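Alpha/beta hydrolase fold protein (Ochrobactrum, PDB 4G9E) hydrolyses N-acyl homoserine lactones, opening the lactone ring of these bacterial quorum-sensing signals on an alpha/beta-hydrolase scaffold. Local coordinates at residues G125-K139 / E219-F232. Sequence-based numbering, arbitrary orientation.
Sequences GTPPVAREEVGQGFK and EPFVELDFVSKVKF. With C4L (N-butanoyl-L-homoserine), chain C.
F226 reaches G137 with one ring face: the CA of G137 lies 4.0 Å from the ring centroid, 20° off the normal, a CH-pi contact. CG of F226 stands anti to the backbone N (chi1 -180°), which sets the ring against the backbone at Q136 and G137. V129 crosses it at about a right angle, CG1 being 3.6 Å from CE1 of F226, while O of P128 and OE1 of E133 lie at the ring edge, in plane. Beside this ring the backbones form a single bridge: E223 N donates to G137 O (2.9 Å) and K139 N to F221 O (2.8 Å). In the alpha/beta-hydrolase fold these segments follow strands 120-124 and 211-216; the E219 OE1 bond to H248 is consistent with E219 being the acid of a Ser-His-Glu triad. OE2 of E219 accepts from both F221 N and V222 N, holding the 219-222 loop, from which F221 turns one ring face to C4L O3. K139, bent at chi4 (-65°), brings NZ to OE1 of E223 at 2.8 Å, from above the carboxylate plane, in a salt bridge. A methionine in its place would probably leave the E223 carboxylate without its cationic mate. Farther along, P128 CG meets CZ of F232 at 3.9 Å.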
loop_
_atom_site.group_PDB
_atom_site.type_symbol
_atom_site.label_atom_id
_atom_site.label_comp_id
_atom_site.label_asym_id
_atom_site.label_seq_id
_atom_site.Cartn_x
_atom_site.Cartn_y
_atom_site.Cartn_z
ATOM N N GLY A 125 -6.907 2.662 2.937
ATOM C CA GLY A 125 -6.248 3.775 3.596
ATOM C C GLY A 125 -5.735 4.829 2.631
ATOM O O GLY A 125 -4.859 5.608 2.987
ATOM N N THR A 126 -6.309 4.870 1.431
ATOM C CA THR A 126 -5.816 5.681 0.321
ATOM C C THR A 126 -6.953 6.434 -0.352
ATOM O O THR A 126 -7.792 5.825 -1.009
ATOM C CB THR A 126 -5.204 4.764 -0.750
ATOM O OG1 THR A 126 -4.186 3.943 -0.170
ATOM C CG2 THR A 126 -4.632 5.560 -1.917
ATOM N N PRO A 127 -6.970 7.771 -0.225
ATOM C CA PRO A 127 -7.895 8.565 -1.034
ATOM C C PRO A 127 -7.181 9.014 -2.312
ATOM O O PRO A 127 -6.175 9.720 -2.229
ATOM C CB PRO A 127 -8.175 9.773 -0.138
ATOM C CG PRO A 127 -6.907 9.958 0.647
ATOM C CD PRO A 127 -6.211 8.607 0.722
ATOM N N PRO A 128 -7.669 8.597 -3.489
ATOM C CA PRO A 128 -7.051 9.120 -4.711
ATOM C C PRO A 128 -7.334 10.616 -4.775
ATOM O O PRO A 128 -8.495 11.022 -4.754
ATOM C CB PRO A 128 -7.780 8.355 -5.823
ATOM C CG PRO A 128 -8.281 7.098 -5.154
ATOM C CD PRO A 128 -8.690 7.578 -3.782
ATOM N N VAL A 129 -6.281 11.425 -4.785
ATOM C CA VAL A 129 -6.419 12.874 -4.759
ATOM C C VAL A 129 -5.472 13.507 -5.752
ATOM O O VAL A 129 -4.357 13.037 -5.930
ATOM C CB VAL A 129 -6.104 13.472 -3.358
ATOM C CG1 VAL A 129 -7.235 13.209 -2.388
ATOM C CG2 VAL A 129 -4.777 12.949 -2.814
ATOM N N ALA A 130 -5.936 14.564 -6.408
ATOM C CA ALA A 130 -5.046 15.470 -7.108
ATOM C C ALA A 130 -4.316 16.271 -6.036
ATOM O O ALA A 130 -4.766 16.335 -4.890
ATOM C CB ALA A 130 -5.839 16.390 -8.009
ATOM N N ARG A 131 -3.202 16.899 -6.395
ATOM C CA ARG A 131 -2.402 17.566 -5.379
ATOM C C ARG A 131 -3.199 18.614 -4.596
ATOM O O ARG A 131 -2.982 18.790 -3.398
ATOM C CB ARG A 131 -1.139 18.181 -5.982
ATOM C CG ARG A 131 -1.389 19.371 -6.881
ATOM C CD ARG A 131 -0.096 19.929 -7.425
ATOM N NE ARG A 131 -0.304 21.268 -7.942
ATOM C CZ ARG A 131 0.677 22.084 -8.301
ATOM N NH1 ARG A 131 1.933 21.683 -8.213
ATOM N NH2 ARG A 131 0.394 23.296 -8.748
ATOM N N GLU A 132 -4.129 19.299 -5.256
ATOM C CA GLU A 132 -4.889 20.349 -4.579
ATOM C C GLU A 132 -5.985 19.810 -3.650
ATOM O O GLU A 132 -6.624 20.574 -2.927
ATOM C CB GLU A 132 -5.479 21.346 -5.581
ATOM C CG GLU A 132 -6.629 20.833 -6.426
ATOM C CD GLU A 132 -6.195 20.021 -7.639
ATOM O OE1 GLU A 132 -4.975 19.811 -7.850
ATOM O OE2 GLU A 132 -7.100 19.591 -8.389
ATOM N N GLU A 133 -6.182 18.493 -3.659
ATOM C CA GLU A 133 -7.252 17.852 -2.903
ATOM C C GLU A 133 -6.758 17.152 -1.651
ATOM O O GLU A 133 -7.529 16.480 -0.979
ATOM C CB GLU A 133 -7.974 16.832 -3.785
ATOM C CG GLU A 133 -8.700 17.455 -4.951
ATOM C CD GLU A 133 -9.232 16.434 -5.934
ATOM O OE1 GLU A 133 -8.726 15.290 -5.973
ATOM O OE2 GLU A 133 -10.159 16.791 -6.689
ATOM N N VAL A 134 -5.479 17.293 -1.333
ATOM C CA VAL A 134 -4.923 16.581 -0.187
ATOM C C VAL A 134 -5.677 16.905 1.110
ATOM O O VAL A 134 -5.996 16.006 1.894
ATOM C CB VAL A 134 -3.404 16.833 -0.047
ATOM C CG1 VAL A 134 -2.876 16.231 1.240
ATOM C CG2 VAL A 134 -2.663 16.255 -1.256
ATOM N N GLY A 135 -5.998 18.179 1.312
ATOM C CA GLY A 135 -6.746 18.587 2.486
ATOM C C GLY A 135 -8.151 18.013 2.544
ATOM O O GLY A 135 -8.690 17.791 3.624
ATOM N N GLN A 136 -8.754 17.792 1.382
ATOM C CA GLN A 136 -10.091 17.204 1.306
ATOM C C GLN A 136 -10.105 15.699 1.555
ATOM O O GLN A 136 -11.022 15.175 2.175
ATOM C CB GLN A 136 -10.724 17.495 -0.052
ATOM C CG GLN A 136 -10.985 18.962 -0.300
ATOM C CD GLN A 136 -11.244 19.258 -1.759
ATOM O OE1 GLN A 136 -12.145 18.684 -2.369
ATOM N NE2 GLN A 136 -10.446 20.152 -2.333
ATOM N N GLY A 137 -9.090 14.999 1.070
ATOM C CA GLY A 137 -9.093 13.550 1.137
ATOM C C GLY A 137 -8.625 12.986 2.462
ATOM O O GLY A 137 -8.961 11.854 2.814
ATOM N N PHE A 138 -7.834 13.774 3.184
ATOM C CA PHE A 138 -7.265 13.366 4.456
ATOM C C PHE A 138 -7.838 14.192 5.593
ATOM O O PHE A 138 -8.176 15.361 5.418
ATOM C CB PHE A 138 -5.741 13.521 4.454
ATOM C CG PHE A 138 -5.032 12.581 3.516
ATOM C CD1 PHE A 138 -4.730 11.287 3.908
ATOM C CD2 PHE A 138 -4.660 12.994 2.243
ATOM C CE1 PHE A 138 -4.071 10.421 3.045
ATOM C CE2 PHE A 138 -4.008 12.122 1.374
ATOM C CZ PHE A 138 -3.711 10.841 1.781
ATOM N N LYS A 139 -7.920 13.571 6.763
ATOM C CA LYS A 139 -8.321 14.252 7.978
ATOM C C LYS A 139 -7.108 14.940 8.584
ATOM O O LYS A 139 -6.087 14.309 8.834
ATOM C CB LYS A 139 -8.890 13.239 8.974
ATOM C CG LYS A 139 -10.199 12.593 8.545
ATOM C CD LYS A 139 -10.649 11.555 9.558
ATOM C CE LYS A 139 -11.963 10.892 9.158
ATOM N NZ LYS A 139 -13.118 11.838 9.142
ATOM N N GLU A 219 -11.512 4.971 10.246
ATOM C CA GLU A 219 -10.333 5.571 9.621
ATOM C C GLU A 219 -9.976 6.908 10.259
ATOM O O GLU A 219 -10.775 7.841 10.212
ATOM C CB GLU A 219 -10.611 5.801 8.136
ATOM C CG GLU A 219 -9.795 4.940 7.208
ATOM C CD GLU A 219 -8.307 5.254 7.257
ATOM O OE1 GLU A 219 -7.527 4.453 6.704
ATOM O OE2 GLU A 219 -7.912 6.289 7.838
ATOM N N PRO A 220 -8.771 7.016 10.847
ATOM C CA PRO A 220 -8.342 8.288 11.446
ATOM C C PRO A 220 -7.647 9.227 10.461
ATOM O O PRO A 220 -7.458 10.399 10.794
ATOM C CB PRO A 220 -7.342 7.838 12.511
ATOM C CG PRO A 220 -6.753 6.587 11.950
ATOM C CD PRO A 220 -7.862 5.906 11.190
ATOM N N PHE A 221 -7.268 8.724 9.288
ATOM C CA PHE A 221 -6.508 9.515 8.322
ATOM C C PHE A 221 -7.308 9.877 7.081
ATOM O O PHE A 221 -7.102 10.935 6.495
ATOM C CB PHE A 221 -5.250 8.767 7.873
ATOM C CG PHE A 221 -4.251 8.542 8.962
ATOM C CD1 PHE A 221 -3.490 9.590 9.451
ATOM C CD2 PHE A 221 -4.049 7.283 9.482
ATOM C CE1 PHE A 221 -2.562 9.381 10.457
ATOM C CE2 PHE A 221 -3.127 7.072 10.488
ATOM C CZ PHE A 221 -2.383 8.118 10.977
ATOM N N VAL A 222 -8.199 8.986 6.666
ATOM C CA VAL A 222 -8.878 9.133 5.385
ATOM C C VAL A 222 -10.326 9.566 5.544
ATOM O O VAL A 222 -11.053 9.024 6.369
ATOM C CB VAL A 222 -8.836 7.820 4.592
ATOM C CG1 VAL A 222 -9.528 7.981 3.250
ATOM C CG2 VAL A 222 -7.394 7.378 4.396
ATOM N N GLU A 223 -10.735 10.551 4.752
ATOM C CA GLU A 223 -12.130 10.983 4.726
ATOM C C GLU A 223 -12.967 10.022 3.893
ATOM O O GLU A 223 -12.919 10.061 2.663
ATOM C CB GLU A 223 -12.241 12.392 4.153
ATOM C CG GLU A 223 -11.587 13.442 5.011
ATOM C CD GLU A 223 -12.417 13.840 6.220
ATOM O OE1 GLU A 223 -13.339 13.095 6.630
ATOM O OE2 GLU A 223 -12.133 14.921 6.763
ATOM N N LEU A 224 -13.735 9.162 4.552
ATOM C CA LEU A 224 -14.510 8.160 3.832
ATOM C C LEU A 224 -15.584 8.783 2.946
ATOM O O LEU A 224 -15.935 8.220 1.907
ATOM C CB LEU A 224 -15.122 7.147 4.801
ATOM C CG LEU A 224 -14.094 6.365 5.616
ATOM C CD1 LEU A 224 -14.794 5.356 6.506
ATOM C CD2 LEU A 224 -13.096 5.674 4.699
ATOM N N ASP A 225 -16.117 9.932 3.352
ATOM C CA ASP A 225 -17.090 10.661 2.541
ATOM C C ASP A 225 -16.473 11.069 1.210
ATOM O O ASP A 225 -17.112 10.992 0.161
ATOM C CB ASP A 225 -17.575 11.923 3.261
ATOM C CG ASP A 225 -18.475 11.621 4.435
ATOM O OD1 ASP A 225 -18.888 10.455 4.581
ATOM O OD2 ASP A 225 -18.784 12.560 5.201
ATOM N N PHE A 226 -15.228 11.529 1.265
ATOM C CA PHE A 226 -14.522 11.939 0.062
ATOM C C PHE A 226 -14.289 10.727 -0.833
ATOM O O PHE A 226 -14.553 10.761 -2.035
ATOM C CB PHE A 226 -13.189 12.588 0.425
ATOM C CG PHE A 226 -12.403 13.048 -0.764
ATOM C CD1 PHE A 226 -11.512 12.200 -1.391
ATOM C CD2 PHE A 226 -12.553 14.333 -1.251
ATOM C CE1 PHE A 226 -10.788 12.619 -2.483
ATOM C CE2 PHE A 226 -11.826 14.759 -2.344
ATOM C CZ PHE A 226 -10.948 13.897 -2.963
ATOM N N VAL A 227 -13.794 9.650 -0.237
ATOM C CA VAL A 227 -13.504 8.432 -0.980
ATOM C C VAL A 227 -14.750 7.902 -1.696
ATOM O O VAL A 227 -14.674 7.446 -2.838
ATOM C CB VAL A 227 -12.913 7.361 -0.044
ATOM C CG1 VAL A 227 -12.898 5.997 -0.714
ATOM C CG2 VAL A 227 -11.517 7.774 0.392
ATOM N N SER A 228 -15.898 7.978 -1.029
ATOM C CA SER A 228 -17.141 7.465 -1.603
ATOM C C SER A 228 -17.633 8.307 -2.780
ATOM O O SER A 228 -18.582 7.927 -3.464
ATOM C CB SER A 228 -18.234 7.367 -0.536
ATOM O OG SER A 228 -18.702 8.653 -0.183
ATOM N N LYS A 229 -16.987 9.447 -3.012
ATOM C CA LYS A 229 -17.378 10.335 -4.101
ATOM C C LYS A 229 -16.367 10.348 -5.248
ATOM O O LYS A 229 -16.599 10.968 -6.285
ATOM C CB LYS A 229 -17.602 11.755 -3.577
ATOM C CG LYS A 229 -18.807 11.884 -2.658
ATOM C CD LYS A 229 -18.927 13.292 -2.086
ATOM C CE LYS A 229 -20.127 13.416 -1.159
ATOM N NZ LYS A 229 -21.409 13.174 -1.874
ATOM N N VAL A 230 -15.244 9.663 -5.065
ATOM C CA VAL A 230 -14.222 9.604 -6.101
ATOM C C VAL A 230 -14.717 8.796 -7.298
ATOM O O VAL A 230 -15.331 7.741 -7.132
ATOM C CB VAL A 230 -12.915 8.993 -5.561
ATOM C CG1 VAL A 230 -11.934 8.708 -6.693
ATOM C CG2 VAL A 230 -12.296 9.908 -4.514
ATOM N N LYS A 231 -14.457 9.305 -8.500
ATOM C CA LYS A 231 -14.820 8.595 -9.720
ATOM C C LYS A 231 -13.758 7.570 -10.088
ATOM O O LYS A 231 -12.579 7.903 -10.225
ATOM C CB LYS A 231 -15.015 9.561 -10.890
ATOM C CG LYS A 231 -15.436 8.854 -12.172
ATOM C CD LYS A 231 -15.133 9.673 -13.413
ATOM C CE LYS A 231 -15.432 8.871 -14.671
ATOM N NZ LYS A 231 -14.694 7.576 -14.689
ATOM N N PHE A 232 -14.181 6.319 -10.241
ATOM C CA PHE A 232 -13.298 5.249 -10.689
ATOM C C PHE A 232 -13.785 4.724 -12.031
ATOM O O PHE A 232 -14.991 4.598 -12.254
ATOM C CB PHE A 232 -13.281 4.093 -9.685
ATOM C CG PHE A 232 -12.675 4.441 -8.359
ATOM C CD1 PHE A 232 -13.454 4.961 -7.339
ATOM C CD2 PHE A 232 -11.324 4.235 -8.128
ATOM C CE1 PHE A 232 -12.894 5.283 -6.116
ATOM C CE2 PHE A 232 -10.759 4.547 -6.910
ATOM C CZ PHE A 232 -11.547 5.075 -5.901
HETATM O O1 C4L C . -0.168 5.075 6.421
HETATM C C4 C4L C . 0.286 5.747 5.464
HETATM O O2 C4L C . 0.941 5.247 4.522
HETATM C C3 C4L C . 0.064 7.241 5.443
HETATM C C2 C4L C . -1.188 7.633 6.238
HETATM C C1 C4L C . -1.179 9.098 6.642
HETATM O O3 C4L C . -0.202 9.319 7.673
HETATM N N1 C4L C . -0.087 7.763 4.080
HETATM C C5 C4L C . 0.878 8.454 3.465
HETATM O O4 C4L C . 1.953 8.722 3.987
HETATM C C6 C4L C . 0.585 8.929 2.061
HETATM C C7 C4L C . 0.960 10.402 1.938
HETATM C C8 C4L C . 0.104 11.300 2.823
HETATM O O HOH W 1 -10.835 16.626 5.110
HETATM O O HOH W 2 -14.304 9.394 7.444
HETATM O O HOH W 3 -5.708 12.560 10.872
#